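Local coordinates for taurine dioxygenase (Burkholderia ambifaria, PDB 5VN6), which probably catalyses the iron- and 2-oxoglutarate-dependent oxygenation of taurine, at residues Asp155-His160 against Phe210-Thr215; Ala205-Phe210 against Gln231-Leu236. All coordinates share one frame; numbering follows the deposited sequence.

Contact 1 (Asp155-His160 against Phe210-Thr215); sequences DLRARH and FTNFHT
Asn212 uses both ends of its side-chain amide to hold the backbone leading into strand 157-160. Its CG sits in the crowded position between the backbone N and the carbonyl carbon (chi1 60°), which turns the amide toward residues 155-157. There OD1 takes the N-H of Arg157 on a lone pair, with Arg157 N 2.8 Å from Asn212 OD1 and the bond fairly straight at 162°. ND2 gives a more bent bond to the carbonyl of Asp155, 2.9 Å from Asn212 ND2 to Asp155 O. Arg157 is gripped at its other end too, its O accepting from Thr211 N (3.0 Å) above the carbonyl plane, beside the antiparallel non-hydrogen-bonded pair Ala158-Phe210.

Leu156 lays CD1 over the centre of the Phe210 ring face, 3.9 Å from CD1 to the centroid, a CH-pi contact, while its CD2 branch reaches Phe213. Thr211 CG2 packs along CG, CD and NE of Arg159, whose NH1 bonds to Asp184 O; Thr211 OG1 bonds to Glu186, which also pairs with Arg157 NE. A water joins Asp155 OD1, salt-bridged to Arg218 NH1, to Asn212 O. The side-chain amide thus stands in for a backbone partner, extending the pairing beyond the strand end, while Leu156 packs on Phe210 and Phe213.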
loop_
_atom_site.group_PDB
_atom_site.type_symbol
_atom_site.label_atom_id
_atom_site.label_comp_id
_atom_site.label_asym_id
_atom_site.label_seq_id
_atom_site.Cartn_x
_atom_site.Cartn_y
_atom_site.Cartn_z
ATOM N N ASP A 155 -18.397 21.250 -3.260
ATOM C CA ASP A 155 -18.858 21.619 -4.597
ATOM C C ASP A 155 -17.746 21.605 -5.651
ATOM O O ASP A 155 -17.979 22.027 -6.788
ATOM C CB ASP A 155 -19.561 22.992 -4.569
ATOM C CG ASP A 155 -18.648 24.132 -4.124
ATOM O OD1 ASP A 155 -17.408 24.007 -4.209
ATOM O OD2 ASP A 155 -19.180 25.162 -3.656
ATOM N N LEU A 156 -16.558 21.115 -5.314
ATOM C CA LEU A 156 -15.464 21.129 -6.268
ATOM C C LEU A 156 -15.713 20.147 -7.406
ATOM O O LEU A 156 -16.289 19.076 -7.220
ATOM C CB LEU A 156 -14.137 20.786 -5.570
ATOM C CG LEU A 156 -13.531 21.880 -4.691
ATOM C CD1 LEU A 156 -12.201 21.412 -4.027
ATOM C CD2 LEU A 156 -13.331 23.164 -5.523
ATOM N N ARG A 157 -15.248 20.522 -8.592
ATOM C CA ARG A 157 -15.232 19.661 -9.764
ATOM C C ARG A 157 -13.817 19.688 -10.320
ATOM O O ARG A 157 -13.063 20.636 -10.088
ATOM C CB ARG A 157 -16.247 20.113 -10.825
ATOM C CG ARG A 157 -17.645 20.319 -10.255
ATOM C CD ARG A 157 -18.692 20.832 -11.278
ATOM N NE ARG A 157 -18.852 19.937 -12.415
ATOM C CZ ARG A 157 -19.486 18.767 -12.349
ATOM N NH1 ARG A 157 -19.998 18.353 -11.194
ATOM N NH2 ARG A 157 -19.593 17.999 -13.428
ATOM N N ALA A 158 -13.449 18.644 -11.056
ATOM C CA ALA A 158 -12.064 18.508 -11.497
ATOM C C ALA A 158 -12.036 17.755 -12.816
ATOM O O ALA A 158 -12.981 17.038 -13.152
ATOM C CB ALA A 158 -11.221 17.783 -10.442
ATOM N N ARG A 159 -10.943 17.916 -13.569
ATOM C CA ARG A 159 -10.826 17.303 -14.890
ATOM C C ARG A 159 -9.862 16.118 -14.875
ATOM O O ARG A 159 -8.840 16.144 -14.175
ATOM C CB ARG A 159 -10.421 18.337 -15.946
ATOM C CG ARG A 159 -11.667 19.077 -16.492
ATOM C CD ARG A 159 -11.411 20.045 -17.641
ATOM N NE ARG A 159 -12.549 20.952 -17.796
ATOM C CZ ARG A 159 -13.689 20.650 -18.423
ATOM N NH1 ARG A 159 -13.863 19.468 -18.987
ATOM N NH2 ARG A 159 -14.666 21.540 -18.486
ATOM N N HIS A 160 -10.228 15.071 -15.629
ATOM C CA HIS A 160 -9.496 13.808 -15.741
ATOM C C HIS A 160 -9.077 13.626 -17.189
ATOM O O HIS A 160 -9.930 13.639 -18.083
ATOM C CB HIS A 160 -10.365 12.629 -15.316
ATOM C CG HIS A 160 -10.953 12.770 -13.952
ATOM N ND1 HIS A 160 -10.839 11.786 -12.997
ATOM C CD2 HIS A 160 -11.655 13.776 -13.377
ATOM C CE1 HIS A 160 -11.457 12.171 -11.896
ATOM N NE2 HIS A 160 -11.948 13.382 -12.092
ATOM N N PHE A 210 -8.468 21.122 -10.276
ATOM C CA PHE A 210 -9.818 21.613 -10.021
ATOM C C PHE A 210 -10.152 22.711 -11.018
ATOM O O PHE A 210 -9.301 23.544 -11.343
ATOM C CB PHE A 210 -9.956 22.193 -8.607
ATOM C CG PHE A 210 -9.640 21.229 -7.505
ATOM C CD1 PHE A 210 -10.367 20.042 -7.350
ATOM C CD2 PHE A 210 -8.634 21.520 -6.593
ATOM C CE1 PHE A 210 -10.064 19.160 -6.302
ATOM C CE2 PHE A 210 -8.315 20.640 -5.552
ATOM C CZ PHE A 210 -9.031 19.472 -5.404
ATOM N N THR A 211 -11.409 22.736 -11.468
ATOM C CA THR A 211 -11.865 23.761 -12.398
ATOM C C THR A 211 -12.609 24.904 -11.729
ATOM O O THR A 211 -12.731 25.975 -12.332
ATOM C CB THR A 211 -12.787 23.157 -13.463
ATOM O OG1 THR A 211 -13.817 22.390 -12.825
ATOM C CG2 THR A 211 -12.014 22.278 -14.450
ATOM N N ASN A 212 -13.126 24.709 -10.513
ATOM C CA ASN A 212 -13.974 25.718 -9.883
ATOM C C ASN A 212 -13.513 26.017 -8.460
ATOM O O ASN A 212 -14.328 26.331 -7.585
ATOM C CB ASN A 212 -15.452 25.293 -9.910
ATOM C CG ASN A 212 -15.709 23.968 -9.173
ATOM O OD1 ASN A 212 -14.770 23.241 -8.775
ATOM N ND2 ASN A 212 -16.993 23.657 -8.974
ATOM N N PHE A 213 -12.196 25.933 -8.231
ATOM C CA PHE A 213 -11.601 26.197 -6.927
ATOM C C PHE A 213 -11.488 27.689 -6.634
ATOM O O PHE A 213 -11.706 28.121 -5.495
ATOM C CB PHE A 213 -10.216 25.542 -6.865
ATOM C CG PHE A 213 -9.501 25.732 -5.556
ATOM C CD1 PHE A 213 -9.607 24.777 -4.548
ATOM C CD2 PHE A 213 -8.726 26.876 -5.330
ATOM C CE1 PHE A 213 -8.959 24.952 -3.339
ATOM C CE2 PHE A 213 -8.072 27.063 -4.122
ATOM C CZ PHE A 213 -8.184 26.093 -3.120
ATOM N N HIS A 214 -11.116 28.487 -7.637
ATOM C CA HIS A 214 -10.764 29.884 -7.415
ATOM C C HIS A 214 -12.020 30.719 -7.144
ATOM O O HIS A 214 -12.631 31.254 -8.074
ATOM C CB HIS A 214 -9.975 30.390 -8.625
ATOM C CG HIS A 214 -9.200 31.649 -8.386
ATOM N ND1 HIS A 214 -9.734 32.743 -7.740
ATOM C CD2 HIS A 214 -7.966 32.024 -8.802
ATOM C CE1 HIS A 214 -8.843 33.722 -7.722
ATOM N NE2 HIS A 214 -7.762 33.312 -8.363
ATOM N N THR A 215 -12.430 30.799 -5.883
ATOM C CA THR A 215 -13.588 31.545 -5.413
ATOM C C THR A 215 -13.160 32.445 -4.266
ATOM O O THR A 215 -12.146 32.182 -3.610
ATOM C CB THR A 215 -14.704 30.604 -4.922
ATOM O OG1 THR A 215 -14.245 29.893 -3.763
ATOM C CG2 THR A 215 -15.112 29.600 -6.011
HETATM O O HOH W 1 -16.340 26.456 -6.035
#

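Contact 2 (Ala205-Phe210 against Gln231-Leu236); sequences AFTTHF and QLLHYL
This is an apolar strand-on-helix contact, in which strand 207-210, at one edge of a four-stranded antiparallel sheet, lies against helix 228-237. The axes of the two short segments approach to 8.7 Å with 134° between their directions, so the strand runs obliquely against the helix, and side chains pack both on each other and on backbone.

Leu233 lies at the centre of the contact. With CG anti to the backbone N (chi1 177°), it drives its two methyls at the strand while CB stays beside the Phe210 ring. CD1 meets the methyl of Thr207, 3.8 Å from Leu233 CD1 to Thr207 CG2, and CD2 presses on the backbone, 3.4 Å from Leu233 CD2 to Thr208 O. Phe210 and Leu233 slide past each other in opposite directions: the ring reaches out to the helix as the leucine reaches back to the strand. The ring tip therefore arrives at the helix backbone, with Phe210 CE2 3.6 Å from Leu233 N. Leu232 flanks that tip obliquely, its CD2 3.9 Å from Phe210 CE2, and Leu236, one turn further on, brings CD1 to the ring edge, 3.8 Å from Phe210 CZ.

Thr207 CG2 is anti to the backbone N and faces the leucine, whereas OG1 bonds to Asn204 N. Thr208 and His209 both point away from the helix, Thr208 OG1 and His209 ND1 sharing a hydrogen bond of 2.6 Å. Both residues pair with Arg159, which fits a classic beta bulge and brings Thr207 and Phe210 onto the same face. Val189 of strand 185-192 touches Phe210 and Leu236, and helix 147-153 packs on Leu232 and Leu236. The arrangement is that of a helix packed over one face of a small antiparallel sheet with a bulged edge strand, within the TauD/TfdA domain, the Thr207 side chain about 14 Å from the bound magnesium ion.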
loop_
_atom_site.group_PDB
_atom_site.type_symbol
_atom_site.label_atom_id
_atom_site.label_comp_id
_atom_site.label_asym_id
_atom_site.label_seq_id
_atom_site.Cartn_x
_atom_site.Cartn_y
_atom_site.Cartn_z
ATOM N N ALA A 205 -5.188 9.403 -10.103
ATOM C CA ALA A 205 -3.983 9.718 -10.870
ATOM C C ALA A 205 -4.313 10.405 -12.191
ATOM O O ALA A 205 -3.495 11.168 -12.710
ATOM C CB ALA A 205 -3.160 8.448 -11.123
ATOM N N PHE A 206 -5.508 10.168 -12.738
ATOM C CA PHE A 206 -5.899 10.829 -13.977
ATOM C C PHE A 206 -6.280 12.289 -13.786
ATOM O O PHE A 206 -6.356 13.017 -14.777
ATOM C CB PHE A 206 -7.088 10.103 -14.626
ATOM C CG PHE A 206 -6.745 8.750 -15.179
ATOM C CD1 PHE A 206 -7.423 7.619 -14.744
ATOM C CD2 PHE A 206 -5.736 8.604 -16.119
ATOM C CE1 PHE A 206 -7.114 6.367 -15.248
ATOM C CE2 PHE A 206 -5.424 7.358 -16.626
ATOM C CZ PHE A 206 -6.118 6.231 -16.189
ATOM N N THR A 207 -6.534 12.732 -12.553
ATOM C CA THR A 207 -7.069 14.069 -12.325
ATOM C C THR A 207 -5.953 15.106 -12.430
ATOM O O THR A 207 -4.910 14.983 -11.770
ATOM C CB THR A 207 -7.734 14.148 -10.950
ATOM O OG1 THR A 207 -8.633 13.044 -10.771
ATOM C CG2 THR A 207 -8.479 15.447 -10.800
ATOM N N THR A 208 -6.169 16.138 -13.251
ATOM C CA THR A 208 -5.116 17.137 -13.425
ATOM C C THR A 208 -5.279 18.333 -12.489
ATOM O O THR A 208 -4.288 18.785 -11.902
ATOM C CB THR A 208 -5.064 17.625 -14.873
ATOM O OG1 THR A 208 -6.303 18.261 -15.202
ATOM C CG2 THR A 208 -4.835 16.455 -15.789
ATOM N N HIS A 209 -6.501 18.855 -12.337
ATOM C CA HIS A 209 -6.704 20.069 -11.549
ATOM C C HIS A 209 -8.190 20.293 -11.290
ATOM O O HIS A 209 -9.050 19.764 -12.003
ATOM C CB HIS A 209 -6.129 21.288 -12.266
ATOM C CG HIS A 209 -6.845 21.619 -13.538
ATOM N ND1 HIS A 209 -6.807 20.793 -14.641
ATOM C CD2 HIS A 209 -7.627 22.672 -13.880
ATOM C CE1 HIS A 209 -7.528 21.329 -15.615
ATOM N NE2 HIS A 209 -8.035 22.470 -15.179
ATOM N N PHE A 210 -8.468 21.122 -10.276
ATOM C CA PHE A 210 -9.818 21.613 -10.021
ATOM C C PHE A 210 -10.152 22.711 -11.018
ATOM O O PHE A 210 -9.301 23.544 -11.343
ATOM C CB PHE A 210 -9.956 22.193 -8.607
ATOM C CG PHE A 210 -9.640 21.229 -7.505
ATOM C CD1 PHE A 210 -10.367 20.042 -7.350
ATOM C CD2 PHE A 210 -8.634 21.520 -6.593
ATOM C CE1 PHE A 210 -10.064 19.160 -6.302
ATOM C CE2 PHE A 210 -8.315 20.640 -5.552
ATOM C CZ PHE A 210 -9.031 19.472 -5.404
ATOM N N GLN A 231 -2.128 21.654 -4.180
ATOM C CA GLN A 231 -1.778 20.991 -2.930
ATOM C C GLN A 231 -2.972 20.224 -2.352
ATOM O O GLN A 231 -2.824 19.095 -1.863
ATOM C CB GLN A 231 -1.224 22.028 -1.948
ATOM C CG GLN A 231 0.214 22.495 -2.290
ATOM C CD GLN A 231 0.667 23.700 -1.454
ATOM O OE1 GLN A 231 -0.155 24.429 -0.923
ATOM N NE2 GLN A 231 1.977 23.880 -1.310
ATOM N N LEU A 232 -4.168 20.807 -2.420
ATOM C CA LEU A 232 -5.354 20.095 -1.958
ATOM C C LEU A 232 -5.608 18.857 -2.796
ATOM O O LEU A 232 -5.935 17.788 -2.258
ATOM C CB LEU A 232 -6.581 21.018 -1.997
ATOM C CG LEU A 232 -7.932 20.370 -1.639
ATOM C CD1 LEU A 232 -7.944 19.795 -0.214
ATOM C CD2 LEU A 232 -9.073 21.372 -1.824
ATOM N N LEU A 233 -5.453 18.977 -4.121
ATOM C CA LEU A 233 -5.664 17.820 -4.981
ATOM C C LEU A 233 -4.690 16.704 -4.630
ATOM O O LEU A 233 -5.091 15.536 -4.503
ATOM C CB LEU A 233 -5.551 18.230 -6.456
ATOM C CG LEU A 233 -5.684 17.110 -7.498
ATOM C CD1 LEU A 233 -7.036 16.390 -7.378
ATOM C CD2 LEU A 233 -5.442 17.596 -8.923
ATOM N N HIS A 234 -3.417 17.054 -4.396
ATOM C CA HIS A 234 -2.432 16.048 -3.992
ATOM C C HIS A 234 -2.832 15.360 -2.696
ATOM O O HIS A 234 -2.695 14.136 -2.570
ATOM C CB HIS A 234 -1.051 16.689 -3.862
ATOM C CG HIS A 234 -0.503 17.153 -5.174
ATOM N ND1 HIS A 234 0.558 18.027 -5.285
ATOM C CD2 HIS A 234 -0.901 16.879 -6.442
ATOM C CE1 HIS A 234 0.803 18.258 -6.566
ATOM N NE2 HIS A 234 -0.060 17.563 -7.290
ATOM N N TYR A 235 -3.352 16.129 -1.737
ATOM C CA TYR A 235 -3.798 15.549 -0.480
ATOM C C TYR A 235 -4.937 14.559 -0.706
ATOM O O TYR A 235 -4.962 13.481 -0.101
ATOM C CB TYR A 235 -4.226 16.673 0.471
ATOM C CG TYR A 235 -4.953 16.193 1.704
ATOM C CD1 TYR A 235 -4.259 15.838 2.869
ATOM C CD2 TYR A 235 -6.342 16.106 1.715
ATOM C CE1 TYR A 235 -4.948 15.408 4.016
ATOM C CE2 TYR A 235 -7.022 15.684 2.838
ATOM C CZ TYR A 235 -6.325 15.346 3.980
ATOM O OH TYR A 235 -7.033 14.914 5.061
ATOM N N LEU A 236 -5.880 14.911 -1.582
ATOM C CA LEU A 236 -7.012 14.037 -1.877
ATOM C C LEU A 236 -6.575 12.760 -2.597
ATOM O O LEU A 236 -6.896 11.652 -2.149
ATOM C CB LEU A 236 -8.050 14.807 -2.709
ATOM C CG LEU A 236 -8.739 15.954 -1.976
ATOM C CD1 LEU A 236 -9.805 16.724 -2.833
ATOM C CD2 LEU A 236 -9.362 15.443 -0.638
#

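In the fold
Contacts 1 and 2 have centres 10 Å apart and meet in Phe210, the last residue of strand 207-210. Along the chain their segments alternate: 155-160 comes first, then 205-210, which runs directly into 210-215, and finally 231-236. Strands 157-160 and 207-210 are neighbours in the four-stranded antiparallel sheet, joined further by probable hydrogen bonds from Arg159 N to His209 O and from Thr208 N to Arg159 O. Contact 1 thus fastens the edge strand and its following loop within the sheet, and contact 2 lays helix 228-237 against that strand. Together they join sheet, loop and helix into one layered unit.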